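Local coordinates for membrane lipoprotein family protein (Aeropyrum pernix, PDB 4PEV) that binds adenosine and probably serves as the membrane-attached solute-binding component of an ABC transporter, at residues N175-A180 / G247-Y252; Y207-Y212 / T218-V223. All blocks are in the same frame, centred on the assembly; numbering follows the deposited sequence. Where two conformers were deposited one is given.

Contact 1. Residues N175-A180 / G247-Y252; sequences NNISKA and GVRVFY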
loop_
_atom_site.group_PDB
_atom_site.type_symbol
_atom_site.label_atom_id
_atom_site.label_comp_id
_atom_site.label_asym_id
_atom_site.label_seq_id
_atom_site.Cartn_x
_atom_site.Cartn_y
_atom_site.Cartn_z
ATOM N N ASN C 175 8.226 19.375 -8.409
ATOM C CA ASN C 175 9.193 20.204 -9.107
ATOM C C ASN C 175 8.662 20.758 -10.432
ATOM O O ASN C 175 8.780 21.957 -10.703
ATOM C CB ASN C 175 10.453 19.391 -9.376
ATOM C CG ASN C 175 11.657 20.254 -9.661
ATOM O OD1 ASN C 175 11.725 21.400 -9.213
ATOM N ND2 ASN C 175 12.627 19.703 -10.389
ATOM N N ASN C 176 8.073 19.891 -11.254
ATOM C CA ASN C 176 7.507 20.340 -12.530
ATOM C C ASN C 176 6.325 21.275 -12.347
ATOM O O ASN C 176 6.143 22.202 -13.136
ATOM C CB ASN C 176 7.069 19.166 -13.398
ATOM C CG ASN C 176 8.198 18.206 -13.677
ATOM O OD1 ASN C 176 9.313 18.609 -13.994
ATOM N ND2 ASN C 176 7.918 16.923 -13.542
ATOM N N ILE C 177 5.514 21.038 -11.323
ATOM C CA ILE C 177 4.397 21.935 -11.056
ATOM C C ILE C 177 4.925 23.319 -10.691
ATOM O O ILE C 177 4.396 24.338 -11.121
ATOM C CB ILE C 177 3.470 21.389 -9.950
ATOM C CG1 ILE C 177 2.684 20.182 -10.484
ATOM C CG2 ILE C 177 2.506 22.476 -9.453
ATOM C CD1 ILE C 177 1.801 19.503 -9.451
ATOM N N SER C 178 5.986 23.344 -9.909
ATOM C CA SER C 178 6.540 24.607 -9.455
ATOM C C SER C 178 7.192 25.327 -10.626
ATOM O O SER C 178 6.982 26.526 -10.819
ATOM C CB SER C 178 7.523 24.395 -8.298
ATOM O OG SER C 178 7.269 25.371 -7.315
ATOM N N LYS C 179 7.949 24.580 -11.429
ATOM C CA LYS C 179 8.607 25.139 -12.607
ATOM C C LYS C 179 7.653 25.661 -13.681
ATOM O O LYS C 179 7.998 26.590 -14.403
ATOM C CB LYS C 179 9.525 24.102 -13.214
ATOM C CG LYS C 179 10.804 23.902 -12.426
ATOM C CD LYS C 179 11.684 22.846 -13.085
ATOM C CE LYS C 179 12.988 22.675 -12.306
ATOM N NZ LYS C 179 14.059 21.941 -13.054
ATOM N N ALA C 180 6.460 25.088 -13.788
ATOM C CA ALA C 180 5.511 25.497 -14.823
ATOM C C ALA C 180 4.570 26.584 -14.359
ATOM O O ALA C 180 3.939 27.241 -15.171
ATOM C CB ALA C 180 4.705 24.302 -15.287
ATOM N N GLY C 247 0.099 24.245 0.705
ATOM C CA GLY C 247 0.886 24.075 -0.516
ATOM C C GLY C 247 1.188 22.660 -0.996
ATOM O O GLY C 247 1.981 22.488 -1.936
ATOM N N VAL C 248 0.582 21.636 -0.387
ATOM C CA VAL C 248 0.787 20.272 -0.876
ATOM C C VAL C 248 0.034 20.133 -2.184
ATOM O O VAL C 248 -1.134 20.486 -2.265
ATOM C CB VAL C 248 0.288 19.191 0.087
ATOM C CG1 VAL C 248 0.538 17.811 -0.505
ATOM C CG2 VAL C 248 0.987 19.299 1.431
ATOM N N ARG C 249 0.719 19.626 -3.203
ATOM C CA ARG C 249 0.139 19.477 -4.535
ATOM C C ARG C 249 0.208 18.048 -5.089
ATOM O O ARG C 249 -0.468 17.725 -6.064
ATOM C CB ARG C 249 0.835 20.443 -5.494
ATOM C CG ARG C 249 0.491 21.905 -5.247
ATOM C CD ARG C 249 -0.910 22.243 -5.729
ATOM N NE ARG C 249 -1.145 23.685 -5.740
ATOM C CZ ARG C 249 -0.923 24.474 -6.781
ATOM N NH1 ARG C 249 -0.458 23.969 -7.904
ATOM N NH2 ARG C 249 -1.170 25.767 -6.687
ATOM N N VAL C 250 1.022 17.198 -4.480
ATOM C CA VAL C 250 1.115 15.813 -4.869
ATOM C C VAL C 250 0.838 14.969 -3.641
ATOM O O VAL C 250 1.486 15.144 -2.604
ATOM C CB VAL C 250 2.504 15.501 -5.399
ATOM C CG1 VAL C 250 2.554 14.069 -5.919
ATOM C CG2 VAL C 250 2.872 16.506 -6.486
ATOM N N PHE C 251 -0.103 14.039 -3.780
ATOM C CA PHE C 251 -0.743 13.381 -2.650
ATOM C C PHE C 251 -0.673 11.868 -2.711
ATOM O O PHE C 251 -1.472 11.253 -3.419
ATOM C CB PHE C 251 -2.213 13.751 -2.641
ATOM C CG PHE C 251 -2.489 15.089 -2.076
ATOM C CD1 PHE C 251 -2.500 16.195 -2.887
ATOM C CD2 PHE C 251 -2.751 15.229 -0.732
ATOM C CE1 PHE C 251 -2.777 17.437 -2.377
ATOM C CE2 PHE C 251 -3.013 16.467 -0.200
ATOM C CZ PHE C 251 -3.029 17.581 -1.027
ATOM N N TYR C 252 0.232 11.270 -1.933
ATOM C CA TYR C 252 0.368 9.807 -1.861
ATOM C C TYR C 252 -0.634 9.202 -0.893
ATOM O O TYR C 252 -0.666 9.559 0.281
ATOM C CB TYR C 252 1.783 9.453 -1.409
ATOM C CG TYR C 252 2.164 8.009 -1.480
ATOM C CD1 TYR C 252 1.552 7.129 -2.366
ATOM C CD2 TYR C 252 3.205 7.529 -0.693
ATOM C CE1 TYR C 252 1.947 5.798 -2.430
ATOM C CE2 TYR C 252 3.622 6.205 -0.751
ATOM C CZ TYR C 252 2.992 5.343 -1.614
ATOM O OH TYR C 252 3.405 4.035 -1.655
#
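Ile177 reaches from the last turns of helix 159-181 onto Arg249 and Val250, at the start of strand 248-254, a helix-on-sheet contact in one of the two alpha/beta lobes of this periplasmic-binding-protein fold. The segments come nearest at Ile177 and Arg249, whose CA atoms lie 8.2 Å apart, and a single helical residue carries the contact.

The polar element is the arginine. Its chain is bent at chi2 (-74°), and NH1 is the guanidinium nitrogen that comes to Ile177. The methyl CG2 of Ile177 approaches the guanidinium obliquely, nearest to NH1 of Arg249 at 3.7 Å. In the conformer given, one of two, NH1 also hydrogen-bonds to the carbonyl oxygen of Ile275; this half of the contact is therefore less certain.

Backbone bonds organise the two partners separately. Lys179 N to Asn175 O, at 2.8 Å, keeps the helix regular past Ile177. On the other side Gly247, with positive phi, is the C-prime residue of a Schellman motif closing helix 233-245, from which the chain turns directly into the strand.

The apolar part is made by the longer branch of the isoleucine, touching the root of the arginine side chain and a terminal methyl of the valine. Val250 continues this packing along the helix, against Ala170, Ile173 and Ala174, while Ile177 also touches Phe277 of the neighbouring strand 277-282. Ile177 CD1 lies 4.2 Å from CB of Arg249 and 4.3 Å from CG2 of Val250.

Contact 2. Residues Y207-Y212 / T218-V223; sequences YGVQYY and TDVEMV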
loop_
_atom_site.group_PDB
_atom_site.type_symbol
_atom_site.label_atom_id
_atom_site.label_comp_id
_atom_site.label_asym_id
_atom_site.label_seq_id
_atom_site.Cartn_x
_atom_site.Cartn_y
_atom_site.Cartn_z
ATOM N N TYR C 207 12.711 9.149 2.063
ATOM C CA TYR C 207 13.967 8.776 1.452
ATOM C C TYR C 207 13.946 9.154 -0.008
ATOM O O TYR C 207 14.847 9.823 -0.483
ATOM C CB TYR C 207 14.233 7.276 1.587
ATOM C CG TYR C 207 15.542 6.868 0.960
ATOM C CD1 TYR C 207 15.613 6.587 -0.389
ATOM C CD2 TYR C 207 16.711 6.787 1.710
ATOM C CE1 TYR C 207 16.799 6.225 -0.983
ATOM C CE2 TYR C 207 17.916 6.420 1.118
ATOM C CZ TYR C 207 17.945 6.149 -0.235
ATOM O OH TYR C 207 19.099 5.776 -0.874
ATOM N N GLY C 208 12.915 8.710 -0.712
ATOM C CA GLY C 208 12.799 8.934 -2.150
ATOM C C GLY C 208 12.746 10.397 -2.542
ATOM O O GLY C 208 13.241 10.768 -3.589
ATOM N N VAL C 209 12.140 11.230 -1.705
ATOM C CA VAL C 209 12.052 12.669 -1.982
ATOM C C VAL C 209 13.413 13.325 -1.783
ATOM O O VAL C 209 13.818 14.158 -2.593
ATOM C CB VAL C 209 11.008 13.379 -1.078
ATOM C CG1 VAL C 209 11.171 14.899 -1.129
ATOM C CG2 VAL C 209 9.591 12.973 -1.465
ATOM N N GLN C 210 14.101 12.968 -0.698
ATOM C CA GLN C 210 15.413 13.537 -0.409
ATOM C C GLN C 210 16.422 13.077 -1.434
ATOM O O GLN C 210 17.324 13.832 -1.791
ATOM C CB GLN C 210 15.899 13.138 0.975
ATOM C CG GLN C 210 15.085 13.700 2.125
ATOM C CD GLN C 210 15.176 15.204 2.202
ATOM O OE1 GLN C 210 14.745 15.897 1.292
ATOM N NE2 GLN C 210 15.737 15.715 3.287
ATOM N N TYR C 211 16.266 11.841 -1.903
ATOM C CA TYR C 211 17.134 11.288 -2.929
ATOM C C TYR C 211 17.025 12.175 -4.156
ATOM O O TYR C 211 18.024 12.674 -4.662
ATOM C CB TYR C 211 16.709 9.857 -3.245
ATOM C CG TYR C 211 17.630 9.047 -4.142
ATOM C CD1 TYR C 211 17.497 9.093 -5.527
ATOM C CD2 TYR C 211 18.588 8.189 -3.604
ATOM C CE1 TYR C 211 18.306 8.332 -6.352
ATOM C CE2 TYR C 211 19.401 7.422 -4.421
ATOM C CZ TYR C 211 19.252 7.498 -5.796
ATOM O OH TYR C 211 20.054 6.750 -6.631
ATOM N N TYR C 212 15.796 12.395 -4.603
ATOM C CA TYR C 212 15.519 13.273 -5.729
ATOM C C TYR C 212 16.135 14.644 -5.513
ATOM O O TYR C 212 16.914 15.092 -6.324
ATOM C CB TYR C 212 14.018 13.409 -5.938
ATOM C CG TYR C 212 13.676 14.242 -7.130
ATOM C CD1 TYR C 212 13.666 13.695 -8.398
ATOM C CD2 TYR C 212 13.384 15.588 -6.993
ATOM C CE1 TYR C 212 13.355 14.464 -9.500
ATOM C CE2 TYR C 212 13.072 16.370 -8.092
ATOM C CZ TYR C 212 13.059 15.803 -9.341
ATOM O OH TYR C 212 12.740 16.583 -10.426
ATOM N N THR C 218 17.253 20.352 -5.702
ATOM C CA THR C 218 15.927 20.911 -5.455
ATOM C C THR C 218 15.661 20.781 -3.977
ATOM O O THR C 218 16.330 20.000 -3.310
ATOM C CB THR C 218 14.858 20.144 -6.239
ATOM O OG1 THR C 218 15.087 18.732 -6.115
ATOM C CG2 THR C 218 14.918 20.527 -7.708
ATOM N N ASP C 219 14.716 21.553 -3.451
ATOM C CA ASP C 219 14.373 21.447 -2.034
ATOM C C ASP C 219 12.871 21.252 -1.878
ATOM O O ASP C 219 12.185 22.067 -1.251
ATOM C CB ASP C 219 14.879 22.665 -1.239
ATOM C CG ASP C 219 14.712 22.496 0.298
ATOM O OD1 ASP C 219 14.660 21.355 0.823
ATOM O OD2 ASP C 219 14.625 23.527 1.001
ATOM N N VAL C 220 12.369 20.161 -2.455
ATOM C CA VAL C 220 10.949 19.837 -2.399
ATOM C C VAL C 220 10.629 19.345 -1.004
ATOM O O VAL C 220 11.241 18.391 -0.533
ATOM C CB VAL C 220 10.564 18.717 -3.399
ATOM C CG1 VAL C 220 9.126 18.261 -3.177
ATOM C CG2 VAL C 220 10.772 19.157 -4.848
ATOM N N GLU C 221 9.660 19.975 -0.352
ATOM C CA GLU C 221 9.257 19.578 0.995
ATOM C C GLU C 221 8.196 18.488 0.978
ATOM O O GLU C 221 7.497 18.324 -0.016
ATOM C CB GLU C 221 8.742 20.779 1.747
ATOM C CG GLU C 221 9.813 21.829 1.897
ATOM C CD GLU C 221 9.396 22.960 2.810
ATOM O OE1 GLU C 221 8.178 23.124 3.073
ATOM O OE2 GLU C 221 10.302 23.693 3.260
HETATM N N MSE C 222 8.097 17.742 2.080
HETATM C CA MSE C 222 7.153 16.630 2.186
HETATM C C MSE C 222 6.423 16.677 3.501
HETATM O O MSE C 222 7.023 16.837 4.556
HETATM C CB MSE C 222 7.844 15.277 2.034
HETATM C CG MSE C 222 6.835 14.165 1.711
HETATM SE SE MSE C 222 6.110 13.222 3.312
HETATM C CE MSE C 222 7.709 12.153 3.753
ATOM N N VAL C 223 5.107 16.529 3.431
ATOM C CA VAL C 223 4.249 16.588 4.602
ATOM C C VAL C 223 3.499 15.284 4.723
ATOM O O VAL C 223 2.748 14.895 3.824
ATOM C CB VAL C 223 3.238 17.733 4.500
ATOM C CG1 VAL C 223 2.272 17.712 5.690
ATOM C CG2 VAL C 223 3.993 19.059 4.390
#
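Two helix residues, Val209 and Tyr212, meet the returning chain because their first torsions swing the touching groups toward it. In Val209 the CG1 methyl is trans to the main-chain nitrogen (chi1 166°), which directs it at Val220, while CG2 is left beside the nitrogen and faces Met222. In Tyr212 the ring follows the same course (chi1 -177°) and is carried out from the helix to Thr218.

Val209 makes the van der Waals half of the contact. Its CG1 is 3.5 Å from the carbonyl oxygen of Val220 and, in the first of two apolar pairs, 4.4 Å from that residue's CG1, so one methyl covers both backbone and side chain. In the second apolar pair its other methyl, CG2, sits 4.4 Å from CG of Met222, a selenomethionine; here the start of the side chain does the touching, while the residue also packs on His202, Tyr205 and Leu206 further back along the helix.

At the other end, Thr218 brings its hydroxyl obliquely to one side of the tyrosine, with OG1 3.7 Å from both CD2 and CE2 of Tyr212. This is packing; the polar partner of OG1 is the Asn213 side chain, whose OD1 also accepts from Val220 N. One amide oxygen thus ties two points of the turn to the end of the helix. The tyrosine hydroxyl has its probable hydrogen-bond partner in Asn175 of helix 159-181.

The whole forms the second half of a beta-alpha-beta unit: strand 186-191, helix 196-214, then edge strand 222-226, which lies parallel to the first strand. Tyr212 also touches Ala171 of helix 159-181 and Leu380 of helix 375-389.

Overall arrangement
Both contacts belong to the lobe built on the mixed sheet, with their centres 12 Å apart. Along the chain, helix segment 175-180 comes first, then both halves of contact 2, and finally strand segment 247-252. In the sheet, strand 186-191 separates edge strand 222-226 from strand 248-254. The contacts meet directly: the probable bond between Asn175 and Tyr212 joins helix 159-181 to helix 196-214, and Val248 CG2 packs against Val223 CB, 4.1 Å away. Together they leave two helices packed on the same sheet, away from the annotated adenosine-binding residues.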